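Local coordinates for protein alpha-1,4-endofucoidanase (Mariniflexile fucanivorans, PDB 6DLH) that hydrolyses alpha-1,4 linkages within fucoidan chains as a retaining endo-acting enzyme of glycoside hydrolase family 107, and carries Ig-like domains behind its catalytic domain, at residues A[93-106]-A[118-130]. Numbering follows the deposited sequence.
Sequences PTHVAPHPIIESLW and NLVAPRESVDDPL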
loop_
_atom_site.group_PDB
_atom_site.type_symbol
_atom_site.label_atom_id
_atom_site.label_comp_id
_atom_site.label_asym_id
_atom_site.label_seq_id
_atom_site.Cartn_x
_atom_site.Cartn_y
_atom_site.Cartn_z
ATOM N N PRO A 93 1.594 -7.346 -12.167
ATOM C CA PRO A 93 1.353 -6.099 -12.901
ATOM C C PRO A 93 0.829 -4.922 -12.075
ATOM O O PRO A 93 1.112 -3.768 -12.395
ATOM C CB PRO A 93 0.306 -6.485 -13.965
ATOM C CG PRO A 93 0.425 -7.990 -14.072
ATOM C CD PRO A 93 0.740 -8.439 -12.661
ATOM N N THR A 94 0.066 -5.218 -11.016
ATOM C CA THR A 94 -0.590 -4.182 -10.232
ATOM C C THR A 94 0.436 -3.431 -9.383
ATOM O O THR A 94 1.068 -4.021 -8.508
ATOM C CB THR A 94 -1.737 -4.772 -9.406
ATOM O OG1 THR A 94 -1.171 -5.576 -8.368
ATOM C CG2 THR A 94 -2.702 -5.578 -10.248
ATOM N N HIS A 95 0.584 -2.128 -9.666
ATOM C CA HIS A 95 1.490 -1.234 -8.961
ATOM C C HIS A 95 0.692 -0.336 -8.018
ATOM O O HIS A 95 -0.505 -0.134 -8.226
ATOM C CB HIS A 95 2.283 -0.370 -9.955
ATOM C CG HIS A 95 3.299 -1.122 -10.745
ATOM N ND1 HIS A 95 2.957 -2.174 -11.579
ATOM C CD2 HIS A 95 4.636 -0.967 -10.852
ATOM C CE1 HIS A 95 4.046 -2.649 -12.144
ATOM N NE2 HIS A 95 5.090 -1.922 -11.718
ATOM N N VAL A 96 1.377 0.219 -7.009
ATOM C CA VAL A 96 0.746 1.071 -6.011
ATOM C C VAL A 96 1.268 2.502 -6.134
ATOM O O VAL A 96 0.949 3.343 -5.301
ATOM C CB VAL A 96 0.937 0.525 -4.580
ATOM C CG1 VAL A 96 0.352 -0.863 -4.420
ATOM C CG2 VAL A 96 2.390 0.555 -4.131
ATOM N N ALA A 97 2.088 2.765 -7.161
ATOM C CA ALA A 97 2.644 4.088 -7.398
ATOM C C ALA A 97 2.402 4.482 -8.853
ATOM O O ALA A 97 2.443 3.626 -9.732
ATOM C CB ALA A 97 4.111 4.110 -7.055
ATOM N N PRO A 98 2.135 5.775 -9.159
ATOM C CA PRO A 98 1.701 6.167 -10.500
ATOM C C PRO A 98 2.862 6.269 -11.490
ATOM O O PRO A 98 3.953 6.724 -11.138
ATOM C CB PRO A 98 1.068 7.544 -10.250
ATOM C CG PRO A 98 1.877 8.117 -9.103
ATOM C CD PRO A 98 2.243 6.923 -8.244
ATOM N N HIS A 99 2.599 5.834 -12.728
ATOM C CA HIS A 99 3.559 5.910 -13.819
ATOM C C HIS A 99 2.829 6.222 -15.126
ATOM O O HIS A 99 1.831 5.576 -15.452
ATOM C CB HIS A 99 4.390 4.618 -13.916
ATOM C CG HIS A 99 5.699 4.806 -14.606
ATOM N ND1 HIS A 99 5.824 4.752 -15.983
ATOM C CD2 HIS A 99 6.934 5.072 -14.122
ATOM C CE1 HIS A 99 7.083 4.972 -16.311
ATOM N NE2 HIS A 99 7.786 5.174 -15.186
ATOM N N PRO A 100 3.314 7.222 -15.901
ATOM C CA PRO A 100 2.708 7.596 -17.184
ATOM C C PRO A 100 2.467 6.420 -18.130
ATOM O O PRO A 100 1.366 6.261 -18.662
ATOM C CB PRO A 100 3.768 8.522 -17.806
ATOM C CG PRO A 100 4.473 9.145 -16.619
ATOM C CD PRO A 100 4.477 8.062 -15.560
ATOM N N ILE A 101 3.509 5.598 -18.322
ATOM C CA ILE A 101 3.471 4.463 -19.234
ATOM C C ILE A 101 2.403 3.465 -18.784
ATOM O O ILE A 101 1.609 3.004 -19.603
ATOM C CB ILE A 101 4.865 3.817 -19.382
ATOM C CG1 ILE A 101 5.949 4.862 -19.669
ATOM C CG2 ILE A 101 4.842 2.718 -20.437
ATOM C CD1 ILE A 101 7.353 4.304 -19.771
ATOM N N ILE A 102 2.369 3.151 -17.481
ATOM C CA ILE A 102 1.444 2.147 -16.973
ATOM C C ILE A 102 0.010 2.672 -17.071
ATOM O O ILE A 102 -0.923 1.901 -17.308
ATOM C CB ILE A 102 1.799 1.695 -15.538
ATOM C CG1 ILE A 102 3.212 1.111 -15.441
ATOM C CG2 ILE A 102 0.754 0.721 -15.010
ATOM C CD1 ILE A 102 3.670 0.810 -14.028
ATOM N N GLU A 103 -0.155 3.986 -16.867
ATOM C CA GLU A 103 -1.473 4.606 -16.908
ATOM C C GLU A 103 -2.031 4.574 -18.333
ATOM O O GLU A 103 -3.226 4.349 -18.524
ATOM C CB GLU A 103 -1.444 6.009 -16.296
ATOM C CG GLU A 103 -2.833 6.527 -15.959
ATOM C CD GLU A 103 -2.915 7.780 -15.101
ATOM O OE1 GLU A 103 -1.855 8.274 -14.640
ATOM O OE2 GLU A 103 -4.050 8.259 -14.894
ATOM N N SER A 104 -1.149 4.770 -19.324
ATOM C CA SER A 104 -1.526 4.722 -20.730
ATOM C C SER A 104 -2.129 3.363 -21.090
ATOM O O SER A 104 -3.081 3.297 -21.869
ATOM C CB SER A 104 -0.357 5.048 -21.618
ATOM O OG SER A 104 0.393 3.878 -21.896
ATOM N N LEU A 105 -1.571 2.292 -20.507
ATOM C CA LEU A 105 -2.005 0.925 -20.747
ATOM C C LEU A 105 -3.472 0.759 -20.360
ATOM O O LEU A 105 -4.120 -0.202 -20.770
ATOM C CB LEU A 105 -1.140 -0.014 -19.901
ATOM C CG LEU A 105 0.096 -0.614 -20.570
ATOM C CD1 LEU A 105 1.222 0.405 -20.672
ATOM C CD2 LEU A 105 0.566 -1.829 -19.787
ATOM N N TRP A 106 -3.977 1.681 -19.534
ATOM C CA TRP A 106 -5.370 1.659 -19.115
ATOM C C TRP A 106 -6.279 1.846 -20.328
ATOM O O TRP A 106 -7.130 0.998 -20.594
ATOM C CB TRP A 106 -5.626 2.716 -18.030
ATOM C CG TRP A 106 -7.059 2.854 -17.609
ATOM C CD1 TRP A 106 -8.026 1.891 -17.635
ATOM C CD2 TRP A 106 -7.677 4.027 -17.050
ATOM N NE1 TRP A 106 -9.208 2.388 -17.154
ATOM C CE2 TRP A 106 -9.021 3.694 -16.778
ATOM C CE3 TRP A 106 -7.229 5.325 -16.762
ATOM C CZ2 TRP A 106 -9.921 4.618 -16.239
ATOM C CZ3 TRP A 106 -8.114 6.235 -16.226
ATOM C CH2 TRP A 106 -9.442 5.883 -15.968
ATOM N N ASN A 118 -8.319 -2.790 -16.364
ATOM C CA ASN A 118 -7.010 -2.658 -16.990
ATOM C C ASN A 118 -6.223 -1.489 -16.402
ATOM O O ASN A 118 -5.250 -1.044 -17.007
ATOM C CB ASN A 118 -7.095 -2.542 -18.516
ATOM C CG ASN A 118 -7.296 -3.873 -19.211
ATOM O OD1 ASN A 118 -6.456 -4.767 -19.116
ATOM N ND2 ASN A 118 -8.404 -4.011 -19.921
ATOM N N LEU A 119 -6.628 -0.992 -15.224
ATOM C CA LEU A 119 -5.848 0.035 -14.550
ATOM C C LEU A 119 -5.037 -0.606 -13.423
ATOM O O LEU A 119 -5.603 -1.117 -12.457
ATOM C CB LEU A 119 -6.771 1.151 -14.044
ATOM C CG LEU A 119 -6.077 2.284 -13.281
ATOM C CD1 LEU A 119 -5.105 3.053 -14.168
ATOM C CD2 LEU A 119 -7.090 3.223 -12.640
ATOM N N VAL A 120 -3.707 -0.580 -13.569
ATOM C CA VAL A 120 -2.834 -1.334 -12.683
ATOM C C VAL A 120 -1.830 -0.393 -12.030
ATOM O O VAL A 120 -0.769 -0.821 -11.583
ATOM C CB VAL A 120 -2.139 -2.527 -13.377
ATOM C CG1 VAL A 120 -3.087 -3.692 -13.611
ATOM C CG2 VAL A 120 -1.413 -2.144 -14.659
ATOM N N ALA A 121 -2.182 0.895 -11.993
ATOM C CA ALA A 121 -1.515 1.854 -11.131
ATOM C C ALA A 121 -2.559 2.820 -10.575
ATOM O O ALA A 121 -3.699 2.834 -11.039
ATOM C CB ALA A 121 -0.415 2.571 -11.878
ATOM N N PRO A 122 -2.227 3.619 -9.536
ATOM C CA PRO A 122 -3.072 4.750 -9.150
ATOM C C PRO A 122 -2.911 5.870 -10.178
ATOM O O PRO A 122 -1.792 6.167 -10.602
ATOM C CB PRO A 122 -2.475 5.162 -7.797
ATOM C CG PRO A 122 -1.015 4.770 -7.901
ATOM C CD PRO A 122 -1.032 3.477 -8.687
ATOM N N ARG A 123 -4.039 6.483 -10.569
ATOM C CA ARG A 123 -4.049 7.565 -11.548
ATOM C C ARG A 123 -3.214 8.729 -11.021
ATOM O O ARG A 123 -3.422 9.192 -9.901
ATOM C CB ARG A 123 -5.482 8.012 -11.857
ATOM C CG ARG A 123 -6.361 6.950 -12.500
ATOM C CD ARG A 123 -7.824 7.343 -12.453
ATOM N NE ARG A 123 -8.517 6.905 -11.248
ATOM C CZ ARG A 123 -9.685 6.262 -11.223
ATOM N NH1 ARG A 123 -10.344 6.020 -12.343
ATOM N NH2 ARG A 123 -10.204 5.874 -10.070
ATOM N N GLU A 124 -2.264 9.187 -11.841
ATOM C CA GLU A 124 -1.277 10.179 -11.436
ATOM C C GLU A 124 -1.955 11.445 -10.913
ATOM O O GLU A 124 -1.370 12.181 -10.119
ATOM C CB GLU A 124 -0.359 10.508 -12.616
ATOM C CG GLU A 124 1.114 10.560 -12.250
ATOM C CD GLU A 124 1.580 11.782 -11.477
ATOM O OE1 GLU A 124 0.959 12.847 -11.625
ATOM O OE2 GLU A 124 2.576 11.666 -10.735
ATOM N N SER A 125 -3.190 11.697 -11.357
ATOM C CA SER A 125 -3.874 12.937 -11.018
ATOM C C SER A 125 -4.644 12.796 -9.703
ATOM O O SER A 125 -5.155 13.782 -9.173
ATOM C CB SER A 125 -4.759 13.405 -12.159
ATOM O OG SER A 125 -5.787 12.462 -12.433
ATOM N N VAL A 126 -4.703 11.568 -9.175
ATOM C CA VAL A 126 -5.513 11.265 -8.005
ATOM C C VAL A 126 -4.626 11.123 -6.769
ATOM O O VAL A 126 -4.778 11.884 -5.817
ATOM C CB VAL A 126 -6.398 10.026 -8.230
ATOM C CG1 VAL A 126 -7.245 9.704 -7.007
ATOM C CG2 VAL A 126 -7.272 10.183 -9.462
ATOM N N ASP A 127 -3.695 10.159 -6.788
ATOM C CA ASP A 127 -2.938 9.850 -5.582
ATOM C C ASP A 127 -1.648 9.096 -5.899
ATOM O O ASP A 127 -1.619 8.238 -6.783
ATOM C CB ASP A 127 -3.796 9.032 -4.611
ATOM C CG ASP A 127 -3.255 9.000 -3.195
ATOM O OD1 ASP A 127 -2.687 10.023 -2.757
ATOM O OD2 ASP A 127 -3.414 7.956 -2.543
ATOM N N ASP A 128 -0.591 9.423 -5.142
ATOM C CA ASP A 128 0.582 8.572 -5.009
ATOM C C ASP A 128 0.609 7.959 -3.605
ATOM O O ASP A 128 1.236 8.510 -2.700
ATOM C CB ASP A 128 1.880 9.333 -5.304
ATOM C CG ASP A 128 3.100 8.425 -5.317
ATOM O OD1 ASP A 128 2.935 7.212 -5.053
ATOM O OD2 ASP A 128 4.205 8.926 -5.596
ATOM N N PRO A 129 -0.057 6.803 -3.371
ATOM C CA PRO A 129 -0.071 6.168 -2.048
ATOM C C PRO A 129 1.310 5.803 -1.502
ATOM O O PRO A 129 1.579 5.984 -0.317
ATOM C CB PRO A 129 -0.914 4.904 -2.250
ATOM C CG PRO A 129 -1.726 5.184 -3.495
ATOM C CD PRO A 129 -0.845 6.056 -4.363
ATOM N N LEU A 130 2.200 5.326 -2.376
ATOM C CA LEU A 130 3.525 4.899 -1.955
ATOM C C LEU A 130 4.302 6.062 -1.341
ATOM O O LEU A 130 4.918 5.893 -0.290
ATOM C CB LEU A 130 4.269 4.281 -3.144
ATOM C CG LEU A 130 5.626 3.655 -2.823
ATOM C CD1 LEU A 130 5.506 2.600 -1.730
ATOM C CD2 LEU A 130 6.255 3.057 -4.073
HETATM O O HOH W 1 -3.193 0.353 -16.462
#
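Ile102 and Val120 meet in the tightly packed part, with Ile102 CG2 3.6 Å from Val120 CG2. Ala121 CB lies against the same branch. With chi1 at -59°, CG2 lies anti to the backbone N of Ile102 and points at both. His95 N donates to Val120 O at 2.7 Å, nearly straight (169°). Pro98 CD packs 3.9 Å from Pro122 CG. A water ties Ile102 O, Asn118 O and Val120 N together.

The looser, more exposed side holds Glu103, Trp106, Arg123 and Glu124. The extended Glu103 brings OE1 to 3.0 Å from Glu124 N, which comes from above the carboxylate plane. Leu119 CB lies over the five-membered ring of Trp106, a CH-pi contact of 4.0 Å to the centroid. Arg123 NH1 passes 3.7 Å from Trp106 CH2, the guanidinium turned 72° from the ring, and NH2 salt-bridges to Glu61. Were Trp106 an alanine, Leu119 CB would probably lose its aromatic cover and Arg123 a neighbour. The contact packs helix 100-104 and its leading loop on the loop entering helix 129-139, in the connection between parallel strands 80-84 and 143-149. This implies an apolar centre pinned by one direct backbone bond and a water bridge, with those charges on the more exposed side.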